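Local coordinates for protein soluble epoxide hydrolase (Bacillus megaterium, PDB 4INZ) that belongs to the alpha/beta hydrolase superfamily of enzymes, a single chain built on a central mixed beta sheet flanked by helices, at residues Ile33-Gly38 against His56-Phe61; Gln249-Asn254 against Gln292-Val297; Val91-Ile96 against Gly120-Tyr125; Leu185-Gly190 against Asp199-Tyr204. The protein carries 1 engineered substitution. All coordinates share one frame; numbering follows the deposited sequence.

Interaction 1 of 4, residues Ile33-Gly38 against His56-Phe61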
# COMPACT_ATOMS: atom_id res chain seq x y z
N ILE A 33 14.32 -1.54 -3.27
CA ILE A 33 14.79 -2.40 -4.35
C ILE A 33 14.72 -1.60 -5.64
O ILE A 33 13.74 -0.91 -5.88
CB ILE A 33 13.85 -3.60 -4.57
CG1 ILE A 33 13.73 -4.45 -3.32
CG2 ILE A 33 14.34 -4.45 -5.74
CD1 ILE A 33 12.77 -5.61 -3.52
N SER A 34 15.76 -1.73 -6.47
CA SER A 34 15.83 -0.99 -7.72
C SER A 34 16.24 -1.90 -8.86
O SER A 34 17.14 -2.74 -8.71
CB SER A 34 16.83 0.16 -7.58
OG SER A 34 17.09 0.79 -8.82
N LYS A 35 15.58 -1.75 -10.01
CA LYS A 35 15.93 -2.48 -11.22
C LYS A 35 15.50 -1.69 -12.45
O LYS A 35 14.58 -0.88 -12.37
CB LYS A 35 15.28 -3.87 -11.20
CG LYS A 35 15.85 -4.86 -12.21
CD LYS A 35 15.18 -6.23 -12.07
CE LYS A 35 15.81 -7.27 -12.99
NZ LYS A 35 15.63 -6.97 -14.45
N GLY A 36 16.16 -1.91 -13.58
CA GLY A 36 15.76 -1.26 -14.81
C GLY A 36 16.22 0.17 -15.00
O GLY A 36 17.13 0.64 -14.32
N GLN A 37 15.57 0.86 -15.92
CA GLN A 37 15.98 2.19 -16.34
C GLN A 37 14.84 2.85 -17.10
O GLN A 37 13.96 2.17 -17.63
CB GLN A 37 17.22 2.10 -17.24
CG GLN A 37 16.98 1.32 -18.54
CD GLN A 37 16.67 -0.15 -18.30
OE1 GLN A 37 17.45 -0.88 -17.70
NE2 GLN A 37 15.51 -0.60 -18.79
N GLY A 38 14.86 4.18 -17.16
CA GLY A 38 13.80 4.92 -17.83
C GLY A 38 12.97 5.73 -16.85
O GLY A 38 13.46 6.16 -15.81
N HIS A 56 7.14 -9.60 -8.87
CA HIS A 56 6.73 -9.99 -10.21
C HIS A 56 6.57 -8.79 -11.15
O HIS A 56 6.77 -8.91 -12.36
CB HIS A 56 5.44 -10.80 -10.18
CG HIS A 56 5.55 -12.08 -9.40
ND1 HIS A 56 6.35 -13.13 -9.81
CD2 HIS A 56 4.97 -12.48 -8.25
CE1 HIS A 56 6.25 -14.12 -8.94
NE2 HIS A 56 5.41 -13.75 -7.99
N GLN A 57 6.20 -7.65 -10.58
CA GLN A 57 6.10 -6.43 -11.38
C GLN A 57 7.48 -5.82 -11.60
O GLN A 57 7.75 -5.26 -12.66
CB GLN A 57 5.16 -5.41 -10.72
CG GLN A 57 3.68 -5.80 -10.79
CD GLN A 57 3.37 -6.98 -9.89
OE1 GLN A 57 3.74 -7.00 -8.71
NE2 GLN A 57 2.68 -7.97 -10.44
N ILE A 58 8.35 -5.92 -10.60
CA ILE A 58 9.73 -5.49 -10.78
C ILE A 58 10.36 -6.25 -11.95
O ILE A 58 10.99 -5.65 -12.83
CB ILE A 58 10.55 -5.69 -9.50
CG1 ILE A 58 10.08 -4.72 -8.42
CG2 ILE A 58 12.06 -5.49 -9.77
CD1 ILE A 58 10.62 -5.02 -7.05
N ASP A 59 10.18 -7.57 -11.98
CA ASP A 59 10.76 -8.37 -13.06
C ASP A 59 10.16 -8.04 -14.42
O ASP A 59 10.87 -8.01 -15.44
CB ASP A 59 10.62 -9.87 -12.76
CG ASP A 59 11.51 -10.32 -11.61
OD1 ASP A 59 12.47 -9.59 -11.26
OD2 ASP A 59 11.25 -11.41 -11.06
N GLU A 60 8.86 -7.78 -14.45
CA GLU A 60 8.17 -7.59 -15.71
C GLU A 60 8.41 -6.21 -16.31
O GLU A 60 8.58 -6.07 -17.52
CB GLU A 60 6.67 -7.84 -15.56
CG GLU A 60 5.86 -7.47 -16.79
CD GLU A 60 6.07 -8.42 -17.97
OE1 GLU A 60 6.66 -9.51 -17.79
OE2 GLU A 60 5.64 -8.08 -19.09
N PHE A 61 8.41 -5.18 -15.47
CA PHE A 61 8.45 -3.81 -15.97
C PHE A 61 9.83 -3.16 -15.98
O PHE A 61 9.98 -2.03 -16.45
CB PHE A 61 7.43 -2.95 -15.22
CG PHE A 61 6.01 -3.35 -15.51
CD1 PHE A 61 5.35 -2.84 -16.62
CD2 PHE A 61 5.36 -4.27 -14.70
CE1 PHE A 61 4.06 -3.23 -16.91
CE2 PHE A 61 4.07 -4.67 -14.99
CZ PHE A 61 3.42 -4.15 -16.09
O HOH W 1 13.51 -8.84 -15.50
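Ile58, on the helix 55-61, fits against two residues of the strand 28-36 at once, using a different methyl for each. Its CG2 lies 3.9 Å from Lys35 CB and equally close to CD of the same lysine, so the aliphatic stem of Lys35 runs over this one methyl. Its CD1 serves Ile33: with CG1 beside the backbone N (chi1 -69°) and the chain then extended (chi2 168°), CD1 ends 4.0 Å from Ile33 CG2, and the two side chains cross at about a right angle. Ile33 and Lys35 both turn their CB toward the helix, while the intervening Ser34 points to the other side of the strand and bonds His66. Beneath the helix, Ile58 also rests on Thr67 and Ala69 of the strand 66-70, which pairs with 28-36.

The polar end of Lys35 is held beyond the apolar patch. Its NZ bonds Ser62 OG, just after the helix segment, and gives a hydrogen bond to a water 3.0 Å away, which in turn donates to Asp59 O at 2.8 Å. Asp59 OD1 stays 5.2 Å from Lys35 NZ, too far for a salt bridge. The contact therefore depends on methyl and methylene packing near the edge of the sheet, with the charge of Lys35 led outward to a hydroxyl and a water; any attraction to the Asp59 carboxylate is probably modest.

Interaction 2 of 4, residues Gln249-Asn254 against Gln292-Val297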
# COMPACT_ATOMS: atom_id res chain seq x y z
N GLN A 249 -5.71 3.47 -12.78
CA GLN A 249 -6.14 2.09 -12.97
C GLN A 249 -6.27 1.43 -11.61
O GLN A 249 -5.33 1.46 -10.81
CB GLN A 249 -5.10 1.31 -13.77
CG GLN A 249 -5.41 -0.20 -13.84
CD GLN A 249 -6.50 -0.52 -14.85
OE1 GLN A 249 -6.44 -0.08 -16.01
NE2 GLN A 249 -7.49 -1.29 -14.43
N ILE A 250 -7.44 0.82 -11.35
CA ILE A 250 -7.64 0.01 -10.17
C ILE A 250 -7.53 -1.46 -10.56
O ILE A 250 -8.09 -1.87 -11.58
CB ILE A 250 -9.04 0.19 -9.57
CG1 ILE A 250 -9.35 1.66 -9.29
CG2 ILE A 250 -9.21 -0.69 -8.33
CD1 ILE A 250 -8.28 2.38 -8.57
N ILE A 251 -6.81 -2.24 -9.76
CA ILE A 251 -6.71 -3.69 -9.95
C ILE A 251 -7.06 -4.34 -8.62
O ILE A 251 -6.32 -4.22 -7.65
CB ILE A 251 -5.30 -4.11 -10.40
CG1 ILE A 251 -4.93 -3.35 -11.68
CG2 ILE A 251 -5.25 -5.62 -10.64
CD1 ILE A 251 -3.52 -3.61 -12.19
N TRP A 252 -8.21 -5.02 -8.58
CA TRP A 252 -8.88 -5.28 -7.31
C TRP A 252 -9.25 -6.74 -7.15
O TRP A 252 -9.95 -7.30 -7.99
CB TRP A 252 -10.16 -4.45 -7.25
CG TRP A 252 -10.82 -4.44 -5.91
CD1 TRP A 252 -11.70 -5.36 -5.41
CD2 TRP A 252 -10.67 -3.44 -4.89
NE1 TRP A 252 -12.10 -5.00 -4.14
CE2 TRP A 252 -11.48 -3.83 -3.80
CE3 TRP A 252 -9.93 -2.26 -4.79
CZ2 TRP A 252 -11.57 -3.07 -2.63
CZ3 TRP A 252 -10.02 -1.51 -3.63
CH2 TRP A 252 -10.83 -1.92 -2.57
N GLY A 253 -8.79 -7.36 -6.06
CA GLY A 253 -9.14 -8.74 -5.78
C GLY A 253 -10.48 -8.80 -5.09
O GLY A 253 -10.64 -8.27 -3.99
N ASN A 254 -11.47 -9.44 -5.72
CA ASN A 254 -12.82 -9.44 -5.16
C ASN A 254 -12.96 -10.16 -3.82
O ASN A 254 -13.88 -9.86 -3.05
CB ASN A 254 -13.83 -10.02 -6.16
CG ASN A 254 -14.17 -9.05 -7.26
OD1 ASN A 254 -13.89 -7.85 -7.15
ND2 ASN A 254 -14.79 -9.54 -8.33
N GLN A 292 0.43 -12.69 -13.59
CA GLN A 292 0.33 -12.59 -15.04
C GLN A 292 -0.89 -11.77 -15.45
O GLN A 292 -0.80 -10.87 -16.29
CB GLN A 292 0.29 -13.96 -15.71
CG GLN A 292 0.19 -13.86 -17.22
CD GLN A 292 0.41 -15.19 -17.93
OE1 GLN A 292 1.02 -16.11 -17.39
NE2 GLN A 292 -0.09 -15.28 -19.16
N GLU A 293 -2.05 -12.09 -14.86
CA GLU A 293 -3.27 -11.32 -15.14
C GLU A 293 -3.06 -9.84 -14.80
O GLU A 293 -3.44 -8.94 -15.57
CB GLU A 293 -4.45 -11.88 -14.34
CG GLU A 293 -5.74 -11.14 -14.63
CD GLU A 293 -6.95 -11.75 -13.97
OE1 GLU A 293 -6.81 -12.83 -13.35
OE2 GLU A 293 -8.04 -11.16 -14.07
N VAL A 294 -2.49 -9.59 -13.63
CA VAL A 294 -2.22 -8.22 -13.19
C VAL A 294 -1.28 -7.49 -14.15
O VAL A 294 -1.54 -6.35 -14.56
CB VAL A 294 -1.62 -8.22 -11.77
CG1 VAL A 294 -0.98 -6.87 -11.46
CG2 VAL A 294 -2.69 -8.58 -10.74
N ASN A 295 -0.19 -8.15 -14.51
CA ASN A 295 0.81 -7.52 -15.38
C ASN A 295 0.22 -7.14 -16.72
O ASN A 295 0.54 -6.08 -17.27
CB ASN A 295 2.04 -8.41 -15.54
CG ASN A 295 2.90 -8.45 -14.29
OD1 ASN A 295 2.71 -7.64 -13.37
ND2 ASN A 295 3.87 -9.36 -14.25
N ASN A 296 -0.65 -7.98 -17.25
CA ASN A 296 -1.24 -7.69 -18.55
C ASN A 296 -2.20 -6.50 -18.49
O ASN A 296 -2.29 -5.72 -19.44
CB ASN A 296 -1.93 -8.92 -19.14
CG ASN A 296 -0.93 -9.92 -19.69
OD1 ASN A 296 0.21 -9.56 -20.00
ND2 ASN A 296 -1.34 -11.18 -19.82
N VAL A 297 -2.89 -6.36 -17.37
CA VAL A 297 -3.78 -5.21 -17.16
C VAL A 297 -2.96 -3.93 -17.00
O VAL A 297 -3.32 -2.87 -17.54
CB VAL A 297 -4.71 -5.41 -15.94
CG1 VAL A 297 -5.48 -4.13 -15.63
CG2 VAL A 297 -5.68 -6.57 -16.22
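Val297 CG1 is the methyl on which two strand residues converge. The carboxamide of Gln249 comes up to it with NE2 at 3.7 Å and CD at 3.8 Å, the two side chains crossing at about a right angle, whereas Ile251 meets it end on, its CD1 4.0 Å from Val297 CG1. One turn back along the helix, Val294 CG2 takes the other branch of the isoleucine, lying 3.9 Å from Ile251 CG2. Both branches of Ile251 are therefore in contact, CG2 with Val294 and CD1 chiefly with Val297.

Here the C-terminal helix 291-303 of the alpha/beta hydrolase fold lies on one face of the central sheet and runs nearly antiparallel to the strand 248-253 beneath it. The strand's alternation sends Gln249 and Ile251 toward this helix and Ile250 to the opposite face.

A bend at chi2 (79°) folds the Gln249 side chain back, so that NE2 can donate to the next residue's carbonyl, Ile250 O, at 3.0 Å. The N-H points fairly straight at the oxygen (160°), yet the nitrogen stands well above the carbonyl plane, 46° out of it. This bond helps to fix the rotation of the amide and gives its NH2 a polar partner where Val297 offers none. Further out, Ile251 leans on Ile135 and Phe137 of the neighbouring strand 131-137, Val294 touches Phe137 as well, and Gln249 packs against Ser275 on the other side.

Interaction 3 of 4, residues Val91-Ile96 against Gly120-Tyr125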
# COMPACT_ATOMS: atom_id res chain seq x y z
N VAL A 91 3.87 13.01 7.33
CA VAL A 91 5.25 12.54 7.32
C VAL A 91 5.44 11.52 6.20
O VAL A 91 6.39 11.61 5.42
CB VAL A 91 5.65 11.90 8.66
CG1 VAL A 91 7.09 11.41 8.59
CG2 VAL A 91 5.48 12.91 9.78
N LEU A 92 4.52 10.57 6.13
CA LEU A 92 4.57 9.52 5.11
C LEU A 92 4.48 10.10 3.70
O LEU A 92 5.17 9.65 2.79
CB LEU A 92 3.42 8.53 5.34
CG LEU A 92 3.47 7.84 6.70
CD1 LEU A 92 2.14 7.17 7.01
CD2 LEU A 92 4.61 6.83 6.76
N VAL A 93 3.63 11.11 3.52
CA VAL A 93 3.48 11.76 2.23
C VAL A 93 4.76 12.49 1.81
O VAL A 93 5.15 12.46 0.64
CB VAL A 93 2.27 12.75 2.22
CG1 VAL A 93 2.34 13.69 1.01
CG2 VAL A 93 0.95 11.98 2.23
N GLU A 94 5.43 13.12 2.78
CA GLU A 94 6.69 13.80 2.50
C GLU A 94 7.79 12.80 2.15
O GLU A 94 8.65 13.08 1.32
CB GLU A 94 7.11 14.69 3.67
CG GLU A 94 8.47 15.35 3.50
CD GLU A 94 8.47 16.49 2.49
OE1 GLU A 94 7.42 16.78 1.88
OE2 GLU A 94 9.54 17.12 2.31
N ASP A 95 7.76 11.63 2.79
CA ASP A 95 8.69 10.56 2.42
C ASP A 95 8.61 10.34 0.92
O ASP A 95 9.63 10.29 0.23
CB ASP A 95 8.37 9.25 3.14
CG ASP A 95 8.86 9.21 4.57
OD1 ASP A 95 9.56 10.16 4.99
OD2 ASP A 95 8.56 8.21 5.26
N ILE A 96 7.38 10.18 0.43
CA ILE A 96 7.18 9.83 -0.97
C ILE A 96 7.65 10.96 -1.88
O ILE A 96 8.28 10.71 -2.90
CB ILE A 96 5.71 9.48 -1.26
CG1 ILE A 96 5.24 8.35 -0.33
CG2 ILE A 96 5.53 9.07 -2.72
CD1 ILE A 96 6.13 7.11 -0.34
N GLY A 120 -0.55 6.67 -0.98
CA GLY A 120 -0.41 7.01 -2.39
C GLY A 120 -1.57 7.81 -2.96
O GLY A 120 -1.34 8.74 -3.73
N TRP A 121 -2.80 7.44 -2.62
CA TRP A 121 -3.96 8.22 -3.04
C TRP A 121 -3.81 9.64 -2.50
O TRP A 121 -3.98 10.62 -3.23
CB TRP A 121 -5.27 7.63 -2.50
CG TRP A 121 -5.88 6.47 -3.30
CD1 TRP A 121 -5.97 5.17 -2.90
CD2 TRP A 121 -6.52 6.54 -4.58
NE1 TRP A 121 -6.60 4.41 -3.86
CE2 TRP A 121 -6.95 5.23 -4.91
CE3 TRP A 121 -6.76 7.57 -5.49
CZ2 TRP A 121 -7.62 4.94 -6.10
CZ3 TRP A 121 -7.42 7.28 -6.68
CH2 TRP A 121 -7.85 5.97 -6.97
N THR A 122 -3.49 9.73 -1.22
CA THR A 122 -3.33 11.03 -0.57
C THR A 122 -2.24 11.85 -1.26
O THR A 122 -2.41 13.04 -1.52
CB THR A 122 -3.02 10.87 0.93
OG1 THR A 122 -4.09 10.14 1.56
CG2 THR A 122 -2.89 12.23 1.61
N PHE A 123 -1.12 11.20 -1.57
CA PHE A 123 -0.02 11.86 -2.26
C PHE A 123 -0.44 12.35 -3.65
O PHE A 123 -0.10 13.47 -4.05
CB PHE A 123 1.19 10.93 -2.38
CG PHE A 123 2.33 11.54 -3.13
CD1 PHE A 123 3.21 12.41 -2.50
CD2 PHE A 123 2.51 11.28 -4.48
CE1 PHE A 123 4.26 12.99 -3.19
CE2 PHE A 123 3.56 11.84 -5.18
CZ PHE A 123 4.43 12.71 -4.53
N ALA A 124 -1.17 11.51 -4.39
CA ALA A 124 -1.61 11.88 -5.73
C ALA A 124 -2.56 13.08 -5.69
O ALA A 124 -2.51 13.95 -6.56
CB ALA A 124 -2.28 10.69 -6.43
N TYR A 125 -3.43 13.12 -4.69
CA TYR A 125 -4.36 14.23 -4.54
C TYR A 125 -3.64 15.53 -4.21
O TYR A 125 -3.98 16.60 -4.73
CB TYR A 125 -5.40 13.92 -3.46
CG TYR A 125 -6.68 13.29 -3.97
CD1 TYR A 125 -7.77 14.07 -4.35
CD2 TYR A 125 -6.81 11.91 -4.07
CE1 TYR A 125 -8.94 13.50 -4.81
CE2 TYR A 125 -7.97 11.32 -4.54
CZ TYR A 125 -9.04 12.13 -4.91
OH TYR A 125 -10.20 11.55 -5.37
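This is a buried helix-to-helix contact on one flank of the central sheet, mostly apolar and without a hydrogen bond across it, in which Val93 and Ile96 of the helix 89-102 receive Phe123 and Thr122 of the helix 115-126. The axes of 91-96 and 120-125 cross at -70°, 9.6 Å apart at their closest. Phe123 does most of the work. With CG anti to the backbone N (chi1 178°), its ring reaches out to the partner helix, where Ile96 CG2 sits 3.9 Å from the ring centroid, only 3° off the normal: a well-centred CH-pi contact over one face. Val93 approaches in the plane of the same ring, at its edge, with CG1 3.8 Å from Phe123 CD1; Val93 O lies 3.7 Å from Phe123 CD1, oblique to the ring. The valine's second methyl turns to Thr122, CG2 to CG2 at 3.9 Å. Thr122 thus presents its methyl here, its OG1 being bonded to Gly118 O one turn earlier in its own helix.

Around this pair, Phe123 also meets Arg97 and Ile100 further along the helix 89-102, the ring of Tyr127, and Val131 at the start of the strand 131-137. Trp121 packs onto the strands 131-137 and 248-253, so helix 115-126 touches both the sheet and helix 89-102.

Interaction 4 of 4, residues Leu185-Gly190 against Asp199-Tyr204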
# COMPACT_ATOMS: atom_id res chain seq x y z
N LEU A 185 -1.40 -14.64 9.14
CA LEU A 185 -2.04 -13.63 8.32
C LEU A 185 -1.64 -13.73 6.85
O LEU A 185 -2.49 -13.71 5.97
CB LEU A 185 -1.74 -12.24 8.88
CG LEU A 185 -2.44 -11.04 8.25
CD1 LEU A 185 -3.95 -11.24 8.24
CD2 LEU A 185 -2.06 -9.77 9.02
N VAL A 186 -0.34 -13.87 6.60
CA VAL A 186 0.20 -13.79 5.24
C VAL A 186 0.86 -15.07 4.73
O VAL A 186 0.69 -15.45 3.57
CB VAL A 186 1.22 -12.64 5.13
CG1 VAL A 186 2.08 -12.79 3.88
CG2 VAL A 186 0.50 -11.30 5.13
N ILE A 187 1.63 -15.74 5.58
CA ILE A 187 2.42 -16.88 5.14
C ILE A 187 1.57 -18.12 4.88
O ILE A 187 1.63 -18.73 3.81
CB ILE A 187 3.52 -17.25 6.16
CG1 ILE A 187 4.49 -16.07 6.33
CG2 ILE A 187 4.26 -18.50 5.71
CD1 ILE A 187 5.04 -15.55 5.03
N ASP A 188 0.77 -18.49 5.87
CA ASP A 188 -0.00 -19.72 5.75
C ASP A 188 -0.88 -19.77 4.49
O ASP A 188 -0.83 -20.74 3.75
CB ASP A 188 -0.80 -19.97 7.04
CG ASP A 188 0.10 -20.28 8.22
OD1 ASP A 188 1.30 -20.56 8.01
OD2 ASP A 188 -0.39 -20.26 9.37
N PRO A 189 -1.66 -18.71 4.22
CA PRO A 189 -2.47 -18.76 2.99
C PRO A 189 -1.65 -18.71 1.69
O PRO A 189 -2.04 -19.34 0.70
CB PRO A 189 -3.37 -17.53 3.12
CG PRO A 189 -2.78 -16.69 4.19
CD PRO A 189 -2.06 -17.61 5.11
N GLY A 190 -0.55 -17.97 1.68
CA GLY A 190 0.27 -17.88 0.48
C GLY A 190 0.97 -19.19 0.15
O GLY A 190 1.13 -19.54 -1.02
N ASP A 199 11.55 -19.63 -0.61
CA ASP A 199 12.41 -18.45 -0.57
C ASP A 199 11.60 -17.19 -0.27
O ASP A 199 12.08 -16.29 0.42
CB ASP A 199 13.21 -18.30 -1.86
CG ASP A 199 14.33 -19.32 -1.98
OD1 ASP A 199 14.56 -20.09 -1.01
OD2 ASP A 199 15.00 -19.36 -3.04
N ASP A 200 10.37 -17.12 -0.77
CA ASP A 200 9.51 -15.97 -0.45
C ASP A 200 9.22 -15.94 1.04
O ASP A 200 9.23 -14.87 1.66
CB ASP A 200 8.18 -16.03 -1.21
CG ASP A 200 8.34 -15.82 -2.69
OD1 ASP A 200 9.23 -15.05 -3.11
OD2 ASP A 200 7.55 -16.42 -3.44
N VAL A 201 8.95 -17.11 1.61
CA VAL A 201 8.65 -17.21 3.03
C VAL A 201 9.85 -16.71 3.84
O VAL A 201 9.70 -15.93 4.78
CB VAL A 201 8.28 -18.66 3.44
CG1 VAL A 201 8.23 -18.82 4.96
CG2 VAL A 201 6.94 -19.05 2.82
N GLN A 202 11.04 -17.14 3.45
CA GLN A 202 12.27 -16.71 4.12
C GLN A 202 12.46 -15.20 4.03
O GLN A 202 12.89 -14.55 4.99
CB GLN A 202 13.48 -17.43 3.52
CG GLN A 202 14.80 -17.08 4.21
CD GLN A 202 14.83 -17.54 5.65
OE1 GLN A 202 15.08 -18.71 5.92
NE2 GLN A 202 14.57 -16.61 6.58
N ALA A 203 12.14 -14.63 2.87
CA ALA A 203 12.27 -13.19 2.68
C ALA A 203 11.31 -12.45 3.61
O ALA A 203 11.68 -11.44 4.20
CB ALA A 203 12.02 -12.81 1.24
N TYR A 204 10.09 -12.94 3.72
CA TYR A 204 9.12 -12.34 4.62
C TYR A 204 9.59 -12.44 6.07
O TYR A 204 9.51 -11.46 6.82
CB TYR A 204 7.75 -12.99 4.48
CG TYR A 204 6.82 -12.26 3.54
CD1 TYR A 204 5.95 -11.29 4.03
CD2 TYR A 204 6.81 -12.53 2.18
CE1 TYR A 204 5.08 -10.63 3.19
CE2 TYR A 204 5.94 -11.86 1.33
CZ TYR A 204 5.08 -10.91 1.84
OH TYR A 204 4.22 -10.24 1.00
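Tyr204 N donates to Asp200 O at 3.0 Å, a regular helical bond, and the same carbonyl oxygen lies in the plane of the Tyr204 ring, at its edge. Chi1 of the tyrosine, -95°, is well away from a staggered value, and in this pose the side chain extends toward the helix 169-193. There Val186 crosses it at about a right angle: CG1 lies 3.8 Å from Tyr204 CE1 and 4.2 Å from the ring centroid, an off-centre CH-pi contact 29° from the normal. Ile187 works at the root of the same side chain, its CD1 sliding past to 3.8 Å from Tyr204 CB. The other branch of that isoleucine, CG2, faces Val201, lying 4.0 Å from Val201 CG2 and scarcely farther from CG1. Tyr204 OH bonds Asp49 OD1 at the tip, and Phe50 meets the ring edge-to-face.

The helix 169-193 is not regular here. It makes a wider pi-type turn at 185-187 and kinks at Pro189, whose N makes no bond to the preceding turn; the bond from Gly190 N to Val186 O is weak. Its partner 198-210 follows after a short connection and runs back antiparallel to it, making an alpha-alpha hairpin within the helical insertion between the strands 131-137 and 248-253, the place where alpha/beta hydrolases of the epoxide hydrolase type carry their cap.

In the fold
Interactions 1 and 2 set helices 55-61 and 291-303 against strands of the same sheet, and they touch directly: Gln57 NE2 lies 2.9 Å from Asn295 OD1, a probable hydrogen bond. Interaction 3 belongs to the sheet's other face, where Trp121 CZ2 meets Ile250 CD1 at 3.6 Å on the strand used by interaction 2. Interaction 4 stands apart in the helical insertion, its centre about 28 Å from that of interaction 3. Interactions 2 and 3 are buried; 1 and 4 are only partly so. None has a direct hydrogen bond across it: a water bridges the exposed edge in 1, a methyl lies over the face of a phenylalanine in 3, and methyls meet a tyrosine off-centre in 4.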